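Local structure of diol-dehydratase (Roseburia inulinivorans, 5I2A) at residues Gln170-Leu175 with Asp291-Pro296; Leu315-Trp320 with Ile368-His373; Val531-Lys536 with Gly545-Phe550; Arg384-Ser389 with Tyr411-Ile416. The protein probably acts as a B12-independent glycyl radical lyase that dehydrates 1,2-propanediol. All coordinates share one frame; numbering follows the deposited sequence.

How the contacts relate
Following the chain from the N terminus, contact 1 comes first: it brings the start of helix 171-190 against the junction of helices 290-293 and 295-303, closing a largely helical excursion of 115 residues. Helix 309-323 follows, and contact 2 packs it on helix 362-374. Strand 380-385 is next; contact 4 joins its end to strand 409-412 and helix 413-422 across a beta-alpha-beta unit. Contact 3 closes last, over the short loop before strand 548-556. The four loops run in series, neither nested nor crossed. Contacts 1 and 3 nevertheless touch in space through Gln-170 and Asp-532, whereas contacts 1 and 2 have centres about 17 Å apart and do not touch.

Contact 1 of 4, residues Gln170-Leu175 with Asp291-Pro296; sequences QYETVL and DQYMYP
The first turn of helix 171-190 meets the junction between helices 290-293 and 295-303, with the backbones closest where the CA atoms of Glu-172 and Tyr-293 lie 5.7 Å apart. Tyr-293 carries the contact. Its CG sits between its own backbone N and carbonyl carbon (chi1 57°), which stands the ring up against Tyr-171. CB of Tyr-171 lies over one face of that ring, 4.0 Å from its centroid, a CH-pi contact. The two tyrosine rings are tilted by only 18° but strongly offset, centroids 5.5 Å apart, with little ring-on-ring stacking; the Tyr-293 OH comes over the Tyr-171 face, 3.4 Å from its CD2. This is helix-to-helix packing in the pyruvate formate lyase-like part of the chain, and Phe-269 of helix 262-279 touches both tyrosines. Their hydroxyls bond outside the pair, Tyr-171 to Gln-273 and Tyr-293 to the carbonyl of Pro-287. Farther along, Leu-175 CD1 lies 3.8 Å from both Tyr-293 CD1 and Met-294 SD.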
loop_
_atom_site.group_PDB
_atom_site.type_symbol
_atom_site.label_atom_id
_atom_site.label_comp_id
_atom_site.label_asym_id
_atom_site.label_seq_id
_atom_site.Cartn_x
_atom_site.Cartn_y
_atom_site.Cartn_z
ATOM N N GLN A 170 12.992 -11.371 -19.447
ATOM C CA GLN A 170 13.876 -11.017 -20.556
ATOM C C GLN A 170 15.274 -11.644 -20.407
ATOM O O GLN A 170 16.240 -10.944 -20.110
ATOM C CB GLN A 170 14.012 -9.489 -20.676
ATOM C CG GLN A 170 12.766 -8.744 -21.171
ATOM C CD GLN A 170 12.844 -7.227 -20.927
ATOM O OE1 GLN A 170 13.932 -6.657 -20.806
ATOM N NE2 GLN A 170 11.681 -6.577 -20.840
ATOM N N TYR A 171 15.384 -12.955 -20.603
ATOM C CA TYR A 171 16.696 -13.599 -20.560
ATOM C C TYR A 171 17.638 -12.931 -21.562
ATOM O O TYR A 171 18.818 -12.749 -21.287
ATOM C CB TYR A 171 16.594 -15.092 -20.866
ATOM C CG TYR A 171 15.710 -15.873 -19.918
ATOM C CD1 TYR A 171 16.202 -16.356 -18.722
ATOM C CD2 TYR A 171 14.391 -16.134 -20.239
ATOM C CE1 TYR A 171 15.392 -17.076 -17.856
ATOM C CE2 TYR A 171 13.569 -16.848 -19.388
ATOM C CZ TYR A 171 14.077 -17.323 -18.198
ATOM O OH TYR A 171 13.271 -18.045 -17.351
ATOM N N GLU A 172 17.095 -12.552 -22.712
ATOM C CA GLU A 172 17.901 -11.983 -23.782
ATOM C C GLU A 172 18.483 -10.616 -23.397
ATOM O O GLU A 172 19.542 -10.228 -23.896
ATOM C CB GLU A 172 17.081 -11.870 -25.065
ATOM C CG GLU A 172 15.950 -10.858 -24.996
ATOM C CD GLU A 172 14.690 -11.386 -24.296
ATOM O OE1 GLU A 172 14.624 -12.588 -23.933
ATOM O OE2 GLU A 172 13.764 -10.574 -24.103
ATOM N N THR A 173 17.798 -9.885 -22.518
ATOM C CA THR A 173 18.338 -8.619 -22.057
ATOM C C THR A 173 19.588 -8.866 -21.213
ATOM O O THR A 173 20.602 -8.200 -21.387
ATOM C CB THR A 173 17.315 -7.810 -21.241
ATOM O OG1 THR A 173 16.226 -7.434 -22.093
ATOM C CG2 THR A 173 17.970 -6.562 -20.684
ATOM N N VAL A 174 19.513 -9.837 -20.313
ATOM C CA VAL A 174 20.645 -10.159 -19.453
ATOM C C VAL A 174 21.849 -10.640 -20.288
ATOM O O VAL A 174 22.983 -10.261 -20.032
ATOM C CB VAL A 174 20.264 -11.233 -18.405
ATOM C CG1 VAL A 174 21.471 -11.622 -17.561
ATOM C CG2 VAL A 174 19.116 -10.728 -17.508
ATOM N N LEU A 175 21.581 -11.469 -21.287
ATOM C CA LEU A 175 22.629 -11.958 -22.174
ATOM C C LEU A 175 23.303 -10.820 -22.946
ATOM O O LEU A 175 24.518 -10.790 -23.044
ATOM C CB LEU A 175 22.061 -12.987 -23.160
ATOM C CG LEU A 175 21.540 -14.285 -22.552
ATOM C CD1 LEU A 175 20.940 -15.187 -23.610
ATOM C CD2 LEU A 175 22.657 -14.999 -21.857
ATOM N N ASP A 291 15.852 -21.542 -27.945
ATOM C CA ASP A 291 16.571 -21.754 -29.195
ATOM C C ASP A 291 16.764 -20.445 -29.973
ATOM O O ASP A 291 17.702 -20.327 -30.758
ATOM C CB ASP A 291 15.873 -22.810 -30.078
ATOM C CG ASP A 291 14.489 -22.381 -30.552
ATOM O OD1 ASP A 291 13.834 -21.532 -29.894
ATOM O OD2 ASP A 291 14.050 -22.934 -31.578
ATOM N N GLN A 292 15.894 -19.463 -29.746
ATOM C CA GLN A 292 16.033 -18.177 -30.408
ATOM C C GLN A 292 17.052 -17.263 -29.711
ATOM O O GLN A 292 17.981 -16.790 -30.353
ATOM C CB GLN A 292 14.673 -17.474 -30.503
ATOM C CG GLN A 292 13.621 -18.310 -31.210
ATOM C CD GLN A 292 14.050 -18.700 -32.620
ATOM O OE1 GLN A 292 14.296 -17.840 -33.459
ATOM N NE2 GLN A 292 14.154 -20.004 -32.874
ATOM N N TYR A 293 16.906 -17.009 -28.408
ATOM C CA TYR A 293 17.798 -16.030 -27.791
ATOM C C TYR A 293 19.189 -16.575 -27.478
ATOM O O TYR A 293 20.125 -15.800 -27.346
ATOM C CB TYR A 293 17.171 -15.395 -26.529
ATOM C CG TYR A 293 16.730 -16.304 -25.389
ATOM C CD1 TYR A 293 17.658 -16.916 -24.559
ATOM C CD2 TYR A 293 15.377 -16.491 -25.109
ATOM C CE1 TYR A 293 17.255 -17.717 -23.505
ATOM C CE2 TYR A 293 14.965 -17.293 -24.047
ATOM C CZ TYR A 293 15.909 -17.900 -23.252
ATOM O OH TYR A 293 15.522 -18.699 -22.204
ATOM N N MET A 294 19.348 -17.890 -27.394
ATOM C CA MET A 294 20.690 -18.456 -27.194
ATOM C C MET A 294 21.481 -18.544 -28.507
ATOM O O MET A 294 22.711 -18.661 -28.495
ATOM C CB MET A 294 20.612 -19.852 -26.563
ATOM C CG MET A 294 19.997 -19.884 -25.159
ATOM S SD MET A 294 20.951 -18.928 -23.977
ATOM C CE MET A 294 22.274 -20.069 -23.574
ATOM N N TYR A 295 20.774 -18.494 -29.633
ATOM C CA TYR A 295 21.393 -18.803 -30.912
ATOM C C TYR A 295 22.537 -17.861 -31.327
ATOM O O TYR A 295 23.563 -18.349 -31.792
ATOM C CB TYR A 295 20.350 -18.854 -32.033
ATOM C CG TYR A 295 20.979 -19.351 -33.303
ATOM C CD1 TYR A 295 21.405 -20.672 -33.419
ATOM C CD2 TYR A 295 21.203 -18.493 -34.370
ATOM C CE1 TYR A 295 22.019 -21.129 -34.588
ATOM C CE2 TYR A 295 21.806 -18.932 -35.529
ATOM C CZ TYR A 295 22.212 -20.245 -35.636
ATOM O OH TYR A 295 22.811 -20.650 -36.799
ATOM N N PRO A 296 22.382 -16.530 -31.155
ATOM C CA PRO A 296 23.500 -15.662 -31.551
ATOM C C PRO A 296 24.800 -15.980 -30.812
ATOM O O PRO A 296 25.870 -15.849 -31.394
ATOM C CB PRO A 296 23.002 -14.254 -31.184
ATOM C CG PRO A 296 21.533 -14.353 -31.245
ATOM C CD PRO A 296 21.211 -15.735 -30.739
#

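Contact 2 of 4, residues Leu315-Trp320 with Ile368-His373; sequences LIDCIW and ITASEH
A helix-helix crossing buries Ala-370 between Ile-316, Asp-317 and Trp-320, and a hydrogen bond flanks it on either side. The axes of the segments 315-320 and 368-373 approach to 9.0 Å and cross at -60°; the small alanine lets the backbones close to 5.0 Å between the CA atoms of Asp-317 and Ala-370. The Ala-370 methyl sits over the five-membered ring of Trp-320, CB 3.5 Å from its centroid and almost on the ring normal, a CH-pi contact. Ile-316 CG2 packs against the same methyl at 3.6 Å and lies over the same face of the indole, while Asp-317 OD1 lies against Ala-370 CB at 3.1 Å. The helices belong to the pyruvate formate lyase-like part of the chain, with helix 262-279 behind Ile-319 and helix 391-402 behind Ile-368. At the indole edge, Trp-320 NE1 donates in the ring plane to Ser-371 OG at 3.0 Å. Across the methyl, His-373 ND1 donates to Asp-317 OD2 at a modelled 2.5 Å, meeting the oxygen on its syn side. The imidazole stands steeply to the carboxylate, planes 79° apart. Asp-317 OD1 takes a hydrogen bond from Gln-313 NE2, one turn back on the same helix.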
loop_
_atom_site.group_PDB
_atom_site.type_symbol
_atom_site.label_atom_id
_atom_site.label_comp_id
_atom_site.label_asym_id
_atom_site.label_seq_id
_atom_site.Cartn_x
_atom_site.Cartn_y
_atom_site.Cartn_z
ATOM N N LEU A 315 26.850 -28.849 -22.891
ATOM C CA LEU A 315 26.433 -27.720 -22.059
ATOM C C LEU A 315 24.907 -27.670 -21.921
ATOM O O LEU A 315 24.379 -27.493 -20.830
ATOM C CB LEU A 315 26.954 -26.404 -22.632
ATOM C CG LEU A 315 28.455 -26.126 -22.493
ATOM C CD1 LEU A 315 28.861 -24.938 -23.355
ATOM C CD2 LEU A 315 28.865 -25.898 -21.042
ATOM N N ILE A 316 24.205 -27.837 -23.035
ATOM C CA ILE A 316 22.754 -27.821 -23.023
ATOM C C ILE A 316 22.219 -28.990 -22.186
ATOM O O ILE A 316 21.301 -28.817 -21.373
ATOM C CB ILE A 316 22.191 -27.874 -24.450
ATOM C CG1 ILE A 316 22.577 -26.596 -25.205
ATOM C CG2 ILE A 316 20.687 -28.038 -24.420
ATOM C CD1 ILE A 316 22.206 -26.613 -26.693
ATOM N N ASP A 317 22.813 -30.170 -22.364
ATOM C CA ASP A 317 22.456 -31.325 -21.553
ATOM C C ASP A 317 22.635 -31.016 -20.061
ATOM O O ASP A 317 21.813 -31.407 -19.227
ATOM C CB ASP A 317 23.291 -32.554 -21.933
ATOM C CG ASP A 317 22.934 -33.121 -23.303
ATOM O OD1 ASP A 317 21.967 -32.643 -23.937
ATOM O OD2 ASP A 317 23.626 -34.057 -23.749
ATOM N N CYS A 318 23.717 -30.320 -19.733
ATOM C CA CYS A 318 23.973 -29.940 -18.348
ATOM C C CYS A 318 22.862 -29.015 -17.807
ATOM O O CYS A 318 22.439 -29.155 -16.662
ATOM C CB CYS A 318 25.345 -29.274 -18.218
ATOM S SG CYS A 318 26.761 -30.454 -18.204
ATOM N N ILE A 319 22.391 -28.088 -18.637
ATOM C CA ILE A 319 21.297 -27.202 -18.240
ATOM C C ILE A 319 20.006 -27.996 -18.019
ATOM O O ILE A 319 19.297 -27.754 -17.051
ATOM C CB ILE A 319 21.067 -26.093 -19.275
ATOM C CG1 ILE A 319 22.243 -25.121 -19.249
ATOM C CG2 ILE A 319 19.738 -25.338 -19.017
ATOM C CD1 ILE A 319 22.202 -24.115 -20.351
ATOM N N TRP A 320 19.738 -28.967 -18.892
ATOM C CA TRP A 320 18.578 -29.832 -18.733
ATOM C C TRP A 320 18.659 -30.545 -17.386
ATOM O O TRP A 320 17.662 -30.632 -16.666
ATOM C CB TRP A 320 18.491 -30.826 -19.880
ATOM C CG TRP A 320 17.592 -30.454 -21.053
ATOM C CD1 TRP A 320 16.679 -31.268 -21.676
ATOM C CD2 TRP A 320 17.505 -29.181 -21.721
ATOM N NE1 TRP A 320 16.067 -30.596 -22.703
ATOM C CE2 TRP A 320 16.550 -29.316 -22.754
ATOM C CE3 TRP A 320 18.149 -27.949 -21.559
ATOM C CZ2 TRP A 320 16.228 -28.271 -23.616
ATOM C CZ3 TRP A 320 17.823 -26.912 -22.420
ATOM C CH2 TRP A 320 16.872 -27.081 -23.431
ATOM N N ILE A 368 15.795 -30.621 -28.481
ATOM C CA ILE A 368 15.104 -31.898 -28.554
ATOM C C ILE A 368 16.053 -33.057 -28.172
ATOM O O ILE A 368 15.685 -33.969 -27.437
ATOM C CB ILE A 368 14.523 -32.128 -29.957
ATOM C CG1 ILE A 368 13.448 -31.085 -30.260
ATOM C CG2 ILE A 368 13.944 -33.521 -30.073
ATOM C CD1 ILE A 368 12.890 -31.160 -31.666
ATOM N N THR A 369 17.286 -32.988 -28.653
ATOM C CA THR A 369 18.280 -34.015 -28.353
ATOM C C THR A 369 18.572 -34.037 -26.857
ATOM O O THR A 369 18.721 -35.105 -26.254
ATOM C CB THR A 369 19.588 -33.786 -29.149
ATOM O OG1 THR A 369 19.344 -33.969 -30.550
ATOM C CG2 THR A 369 20.675 -34.764 -28.711
ATOM N N ALA A 370 18.647 -32.858 -26.253
ATOM C CA ALA A 370 18.964 -32.783 -24.836
ATOM C C ALA A 370 17.881 -33.471 -23.997
ATOM O O ALA A 370 18.188 -34.152 -23.025
ATOM C CB ALA A 370 19.157 -31.332 -24.397
ATOM N N SER A 371 16.625 -33.325 -24.393
ATOM C CA SER A 371 15.542 -34.050 -23.726
ATOM C C SER A 371 15.709 -35.573 -23.855
ATOM O O SER A 371 15.388 -36.324 -22.941
ATOM C CB SER A 371 14.193 -33.617 -24.301
ATOM O OG SER A 371 13.884 -32.287 -23.933
ATOM N N GLU A 372 16.209 -36.024 -25.001
ATOM C CA GLU A 372 16.447 -37.450 -25.209
ATOM C C GLU A 372 17.657 -37.907 -24.389
ATOM O O GLU A 372 17.621 -38.951 -23.756
ATOM C CB GLU A 372 16.651 -37.745 -26.700
ATOM C CG GLU A 372 16.682 -39.198 -27.062
ATOM C CD GLU A 372 16.497 -39.415 -28.562
ATOM O OE1 GLU A 372 16.784 -38.482 -29.352
ATOM O OE2 GLU A 372 16.049 -40.516 -28.950
ATOM N N HIS A 373 18.715 -37.104 -24.391
ATOM C CA HIS A 373 19.927 -37.410 -23.637
ATOM C C HIS A 373 19.673 -37.518 -22.132
ATOM O O HIS A 373 20.027 -38.509 -21.497
ATOM C CB HIS A 373 20.997 -36.339 -23.877
ATOM C CG HIS A 373 21.724 -36.474 -25.180
ATOM N ND1 HIS A 373 22.749 -35.624 -25.547
ATOM C CD2 HIS A 373 21.564 -37.336 -26.211
ATOM C CE1 HIS A 373 23.203 -35.975 -26.735
ATOM N NE2 HIS A 373 22.499 -37.009 -27.161
#

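Contact 3 of 4, residues Val531-Lys536 with Gly545-Phe550; sequences VDDCIK and GAIYNF
Ile-547 reaches across to Asp-532 and Asp-533 where the chain leading into helix 534-537 is hydrogen-bonded to the loop that enters strand 548-556 of a mixed sheet. Its CG1 is anti to its own carbonyl carbon (chi1 -65°), and the extended chain carries CD1 to 3.7 Å from Asp-532 CB. The Ile-547 chain crosses that of Asp-533 at a slant, which leaves the same CD1 3.8 Å from Asp-533 OD2. The carboxylate of Asp-532 leads away from the 545-550 loop, and its OD1 accepts from Gln-170 NE2. The peptide between Asp-532 and Asp-533 is cis, and its two ends are both used: Asp-532 O accepts from Ile-547 N at 3.0 Å, and Asp-533 N donates to Gly-545 O at 2.8 Å. The same Asp-532 O also receives a CA-H...O contact from Ala-546 CA. Beyond the cis peptide, Cys-534 turns SG onto the backbone of Gly-545, 3.7 Å from its C; the glycine, with no side chain, lets the sulfur lie directly on the main chain. At the start of the segment, Val-531 CG1 lies 4.0 Å from Ala-546 CB.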
loop_
_atom_site.group_PDB
_atom_site.type_symbol
_atom_site.label_atom_id
_atom_site.label_comp_id
_atom_site.label_asym_id
_atom_site.label_seq_id
_atom_site.Cartn_x
_atom_site.Cartn_y
_atom_site.Cartn_z
ATOM N N VAL A 531 11.091 -7.275 -16.729
ATOM C CA VAL A 531 9.794 -7.253 -17.401
ATOM C C VAL A 531 9.371 -5.807 -17.707
ATOM O O VAL A 531 9.262 -5.006 -16.784
ATOM C CB VAL A 531 8.690 -7.920 -16.527
ATOM C CG1 VAL A 531 7.312 -7.770 -17.184
ATOM C CG2 VAL A 531 8.999 -9.383 -16.232
ATOM N N ASP A 532 9.130 -5.474 -18.978
ATOM C CA ASP A 532 8.577 -4.158 -19.325
ATOM C C ASP A 532 7.160 -4.040 -18.758
ATOM O O ASP A 532 6.397 -4.997 -18.849
ATOM C CB ASP A 532 8.509 -3.938 -20.834
ATOM C CG ASP A 532 9.861 -4.002 -21.516
ATOM O OD1 ASP A 532 10.903 -3.838 -20.856
ATOM O OD2 ASP A 532 9.856 -4.206 -22.736
ATOM N N ASP A 533 6.770 -2.883 -18.232
ATOM C CA ASP A 533 7.534 -1.635 -18.225
ATOM C C ASP A 533 7.844 -1.183 -16.804
ATOM O O ASP A 533 7.655 -0.008 -16.463
ATOM C CB ASP A 533 6.739 -0.522 -18.914
ATOM C CG ASP A 533 7.313 -0.123 -20.260
ATOM O OD1 ASP A 533 8.533 -0.287 -20.472
ATOM O OD2 ASP A 533 6.533 0.357 -21.102
ATOM N N CYS A 534 8.280 -2.112 -15.965
ATOM C CA CYS A 534 8.385 -1.833 -14.540
ATOM C C CYS A 534 9.344 -0.678 -14.226
ATOM O O CYS A 534 9.019 0.207 -13.440
ATOM C CB CYS A 534 8.794 -3.106 -13.809
ATOM S SG CYS A 534 7.527 -4.396 -13.964
ATOM N N ILE A 535 10.501 -0.671 -14.873
ATOM C CA ILE A 535 11.510 0.353 -14.621
ATOM C C ILE A 535 10.972 1.743 -14.951
ATOM O O ILE A 535 11.042 2.654 -14.135
ATOM C CB ILE A 535 12.802 0.062 -15.428
ATOM C CG1 ILE A 535 13.589 -1.056 -14.750
ATOM C CG2 ILE A 535 13.661 1.319 -15.575
ATOM C CD1 ILE A 535 14.651 -1.672 -15.625
ATOM N N LYS A 536 10.397 1.886 -16.134
ATOM C CA LYS A 536 9.845 3.161 -16.567
ATOM C C LYS A 536 8.667 3.631 -15.704
ATOM O O LYS A 536 8.538 4.816 -15.420
ATOM C CB LYS A 536 9.417 3.054 -18.026
ATOM C CG LYS A 536 8.873 4.324 -18.636
ATOM C CD LYS A 536 8.549 4.087 -20.110
ATOM C CE LYS A 536 9.759 3.498 -20.834
ATOM N NZ LYS A 536 9.440 3.014 -22.208
ATOM N N GLY A 545 3.175 -2.760 -12.978
ATOM C CA GLY A 545 4.264 -2.339 -13.845
ATOM C C GLY A 545 4.371 -2.990 -15.226
ATOM O O GLY A 545 4.903 -2.374 -16.159
ATOM N N ALA A 546 3.891 -4.224 -15.366
ATOM C CA ALA A 546 3.961 -4.932 -16.652
ATOM C C ALA A 546 3.056 -4.285 -17.679
ATOM O O ALA A 546 1.998 -3.751 -17.343
ATOM C CB ALA A 546 3.573 -6.414 -16.503
ATOM N N ILE A 547 3.455 -4.368 -18.939
ATOM C CA ILE A 547 2.609 -3.885 -20.018
ATOM C C ILE A 547 1.324 -4.701 -20.098
ATOM O O ILE A 547 0.247 -4.148 -20.188
ATOM C CB ILE A 547 3.341 -3.930 -21.361
ATOM C CG1 ILE A 547 4.514 -2.944 -21.329
ATOM C CG2 ILE A 547 2.372 -3.609 -22.516
ATOM C CD1 ILE A 547 5.362 -2.994 -22.584
ATOM N N TYR A 548 1.440 -6.019 -20.039
ATOM C CA TYR A 548 0.265 -6.875 -20.150
ATOM C C TYR A 548 -0.007 -7.534 -18.811
ATOM O O TYR A 548 0.900 -8.074 -18.176
ATOM C CB TYR A 548 0.457 -7.929 -21.257
ATOM C CG TYR A 548 0.617 -7.280 -22.604
ATOM C CD1 TYR A 548 -0.446 -6.609 -23.188
ATOM C CD2 TYR A 548 1.830 -7.302 -23.278
ATOM C CE1 TYR A 548 -0.320 -5.984 -24.403
ATOM C CE2 TYR A 548 1.969 -6.667 -24.519
ATOM C CZ TYR A 548 0.884 -6.009 -25.067
ATOM O OH TYR A 548 0.981 -5.363 -26.279
ATOM N N ASN A 549 -1.262 -7.476 -18.392
ATOM C CA ASN A 549 -1.674 -8.012 -17.112
ATOM C C ASN A 549 -2.902 -8.875 -17.260
ATOM O O ASN A 549 -3.912 -8.431 -17.817
ATOM C CB ASN A 549 -1.945 -6.876 -16.129
ATOM C CG ASN A 549 -0.691 -6.147 -15.758
ATOM O OD1 ASN A 549 0.093 -6.644 -14.965
ATOM N ND2 ASN A 549 -0.466 -4.991 -16.363
ATOM N N PHE A 550 -2.810 -10.111 -16.783
ATOM C CA PHE A 550 -3.944 -11.027 -16.860
ATOM C C PHE A 550 -4.144 -11.763 -15.542
ATOM O O PHE A 550 -3.274 -11.753 -14.669
ATOM C CB PHE A 550 -3.756 -12.061 -17.986
ATOM C CG PHE A 550 -3.508 -11.451 -19.351
ATOM C CD1 PHE A 550 -4.537 -10.861 -20.064
ATOM C CD2 PHE A 550 -2.244 -11.504 -19.928
ATOM C CE1 PHE A 550 -4.306 -10.313 -21.331
ATOM C CE2 PHE A 550 -2.002 -10.956 -21.180
ATOM C CZ PHE A 550 -3.044 -10.355 -21.885
#

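Contact 4 of 4, residues Arg384-Ser389 with Tyr411-Ile416; sequences RVWHGS and YNDEVI
Arg-384 and Val-385 pair with Tyr-411 and Asn-412 as neighbouring parallel strands of a beta-alpha-beta unit whose connecting helix is 391-402. Two backbone bonds fix the register: Val-385 N to Tyr-411 O at 2.8 Å and Asp-413 N to Val-385 O at 3.0 Å. Asp-413, in the first turn of helix 413-422, also forms the salt bridge. Arg-384 grips its carboxylate side-on, NE to OD1 and NH2 to OD2, each at 2.9 Å. The bond to OD1 arrives on the syn side, whereas NH2 comes to OD2 from above the carboxylate plane, guanidinium and carboxylate planes being 52° apart. Tyr-433 OH bonds to OD1 and Gln-352 NE2 to OD2, and Arg-384 NH2 also donates to the carbonyl of Arg-431. In packing, Trp-386 CB rests on Asp-413 CB. A His-carboxylate pair sits at the type I turn 386-389: Glu-414 OE2 accepts from His-387 N and from its ring ND1, the latter at 2.9 Å.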
loop_
_atom_site.group_PDB
_atom_site.type_symbol
_atom_site.label_atom_id
_atom_site.label_comp_id
_atom_site.label_asym_id
_atom_site.label_seq_id
_atom_site.Cartn_x
_atom_site.Cartn_y
_atom_site.Cartn_z
ATOM N N ARG A 384 6.485 -24.944 -31.268
ATOM C CA ARG A 384 5.511 -24.128 -31.966
ATOM C C ARG A 384 5.344 -24.651 -33.389
ATOM O O ARG A 384 6.297 -24.693 -34.150
ATOM C CB ARG A 384 5.943 -22.659 -31.985
ATOM C CG ARG A 384 5.735 -21.932 -30.674
ATOM C CD ARG A 384 6.218 -20.478 -30.744
ATOM N NE ARG A 384 5.753 -19.790 -31.945
ATOM C CZ ARG A 384 6.002 -18.510 -32.210
ATOM N NH1 ARG A 384 6.695 -17.763 -31.351
ATOM N NH2 ARG A 384 5.564 -17.978 -33.339
ATOM N N VAL A 385 4.127 -25.058 -33.725
ATOM C CA VAL A 385 3.787 -25.533 -35.056
ATOM C C VAL A 385 3.093 -24.417 -35.849
ATOM O O VAL A 385 2.174 -23.769 -35.339
ATOM C CB VAL A 385 2.853 -26.765 -34.992
ATOM C CG1 VAL A 385 2.475 -27.254 -36.398
ATOM C CG2 VAL A 385 3.489 -27.874 -34.185
ATOM N N TRP A 386 3.548 -24.178 -37.076
ATOM C CA TRP A 386 2.854 -23.260 -37.983
ATOM C C TRP A 386 2.927 -23.801 -39.410
ATOM O O TRP A 386 3.622 -24.781 -39.664
ATOM C CB TRP A 386 3.426 -21.837 -37.880
ATOM C CG TRP A 386 4.751 -21.621 -38.536
ATOM C CD1 TRP A 386 5.948 -22.168 -38.180
ATOM C CD2 TRP A 386 5.019 -20.759 -39.643
ATOM N NE1 TRP A 386 6.940 -21.714 -39.009
ATOM C CE2 TRP A 386 6.397 -20.843 -39.916
ATOM C CE3 TRP A 386 4.223 -19.921 -40.433
ATOM C CZ2 TRP A 386 7.003 -20.128 -40.950
ATOM C CZ3 TRP A 386 4.824 -19.210 -41.469
ATOM C CH2 TRP A 386 6.201 -19.319 -41.714
ATOM N N HIS A 387 2.198 -23.184 -40.334
ATOM C CA HIS A 387 2.093 -23.730 -41.685
ATOM C C HIS A 387 3.455 -23.849 -42.364
ATOM O O HIS A 387 3.670 -24.751 -43.154
ATOM C CB HIS A 387 1.128 -22.891 -42.536
ATOM C CG HIS A 387 1.642 -21.529 -42.906
ATOM N ND1 HIS A 387 1.250 -20.379 -42.252
ATOM C CD2 HIS A 387 2.482 -21.131 -43.894
ATOM C CE1 HIS A 387 1.836 -19.334 -42.811
ATOM N NE2 HIS A 387 2.591 -19.764 -43.808
ATOM N N GLY A 388 4.391 -22.980 -42.005
ATOM C CA GLY A 388 5.735 -23.056 -42.552
ATOM C C GLY A 388 6.768 -23.759 -41.684
ATOM O O GLY A 388 7.959 -23.622 -41.926
ATOM N N SER A 389 6.329 -24.516 -40.679
ATOM C CA SER A 389 7.272 -25.274 -39.846
ATOM C C SER A 389 8.189 -26.157 -40.691
ATOM O O SER A 389 7.736 -26.805 -41.618
ATOM C CB SER A 389 6.534 -26.169 -38.836
ATOM O OG SER A 389 5.976 -25.426 -37.775
ATOM N N TYR A 411 1.971 -26.836 -30.025
ATOM C CA TYR A 411 1.155 -25.620 -29.932
ATOM C C TYR A 411 0.918 -24.993 -31.308
ATOM O O TYR A 411 1.811 -24.941 -32.143
ATOM C CB TYR A 411 1.808 -24.602 -28.985
ATOM C CG TYR A 411 1.971 -25.169 -27.580
ATOM C CD1 TYR A 411 0.961 -25.027 -26.624
ATOM C CD2 TYR A 411 3.105 -25.892 -27.237
ATOM C CE1 TYR A 411 1.094 -25.571 -25.355
ATOM C CE2 TYR A 411 3.252 -26.441 -25.964
ATOM C CZ TYR A 411 2.247 -26.281 -25.031
ATOM O OH TYR A 411 2.401 -26.845 -23.796
ATOM N N ASN A 412 -0.298 -24.510 -31.516
ATOM C CA ASN A 412 -0.718 -24.008 -32.817
ATOM C C ASN A 412 -0.594 -22.479 -32.955
ATOM O O ASN A 412 -1.485 -21.731 -32.543
ATOM C CB ASN A 412 -2.158 -24.469 -33.072
ATOM C CG ASN A 412 -2.670 -24.092 -34.455
ATOM O OD1 ASN A 412 -1.916 -23.636 -35.303
ATOM N ND2 ASN A 412 -3.963 -24.291 -34.680
ATOM N N ASP A 413 0.512 -22.033 -33.538
ATOM C CA ASP A 413 0.709 -20.618 -33.905
ATOM C C ASP A 413 -0.528 -19.954 -34.494
ATOM O O ASP A 413 -0.870 -18.824 -34.134
ATOM C CB ASP A 413 1.837 -20.472 -34.932
ATOM C CG ASP A 413 3.213 -20.406 -34.301
ATOM O OD1 ASP A 413 3.378 -20.894 -33.172
ATOM O OD2 ASP A 413 4.140 -19.866 -34.943
ATOM N N GLU A 414 -1.195 -20.654 -35.408
ATOM C CA GLU A 414 -2.252 -20.033 -36.201
ATOM C C GLU A 414 -3.483 -19.668 -35.380
ATOM O O GLU A 414 -4.274 -18.820 -35.780
ATOM C CB GLU A 414 -2.654 -20.940 -37.362
ATOM C CG GLU A 414 -1.991 -20.532 -38.673
ATOM C CD GLU A 414 -0.695 -21.271 -38.909
ATOM O OE1 GLU A 414 -0.598 -22.419 -38.441
ATOM O OE2 GLU A 414 0.225 -20.723 -39.546
ATOM N N VAL A 415 -3.635 -20.307 -34.228
ATOM C CA VAL A 415 -4.700 -19.966 -33.290
ATOM C C VAL A 415 -4.187 -19.065 -32.171
ATOM O O VAL A 415 -4.866 -18.139 -31.751
ATOM C CB VAL A 415 -5.327 -21.248 -32.672
ATOM C CG1 VAL A 415 -6.196 -20.917 -31.472
ATOM C CG2 VAL A 415 -6.124 -21.979 -33.728
ATOM N N ILE A 416 -2.985 -19.345 -31.682
ATOM C CA ILE A 416 -2.466 -18.637 -30.520
ATOM C C ILE A 416 -2.133 -17.180 -30.845
ATOM O O ILE A 416 -2.468 -16.291 -30.088
ATOM C CB ILE A 416 -1.238 -19.356 -29.950
ATOM C CG1 ILE A 416 -1.681 -20.676 -29.289
ATOM C CG2 ILE A 416 -0.468 -18.457 -28.976
ATOM C CD1 ILE A 416 -0.538 -21.565 -28.848
#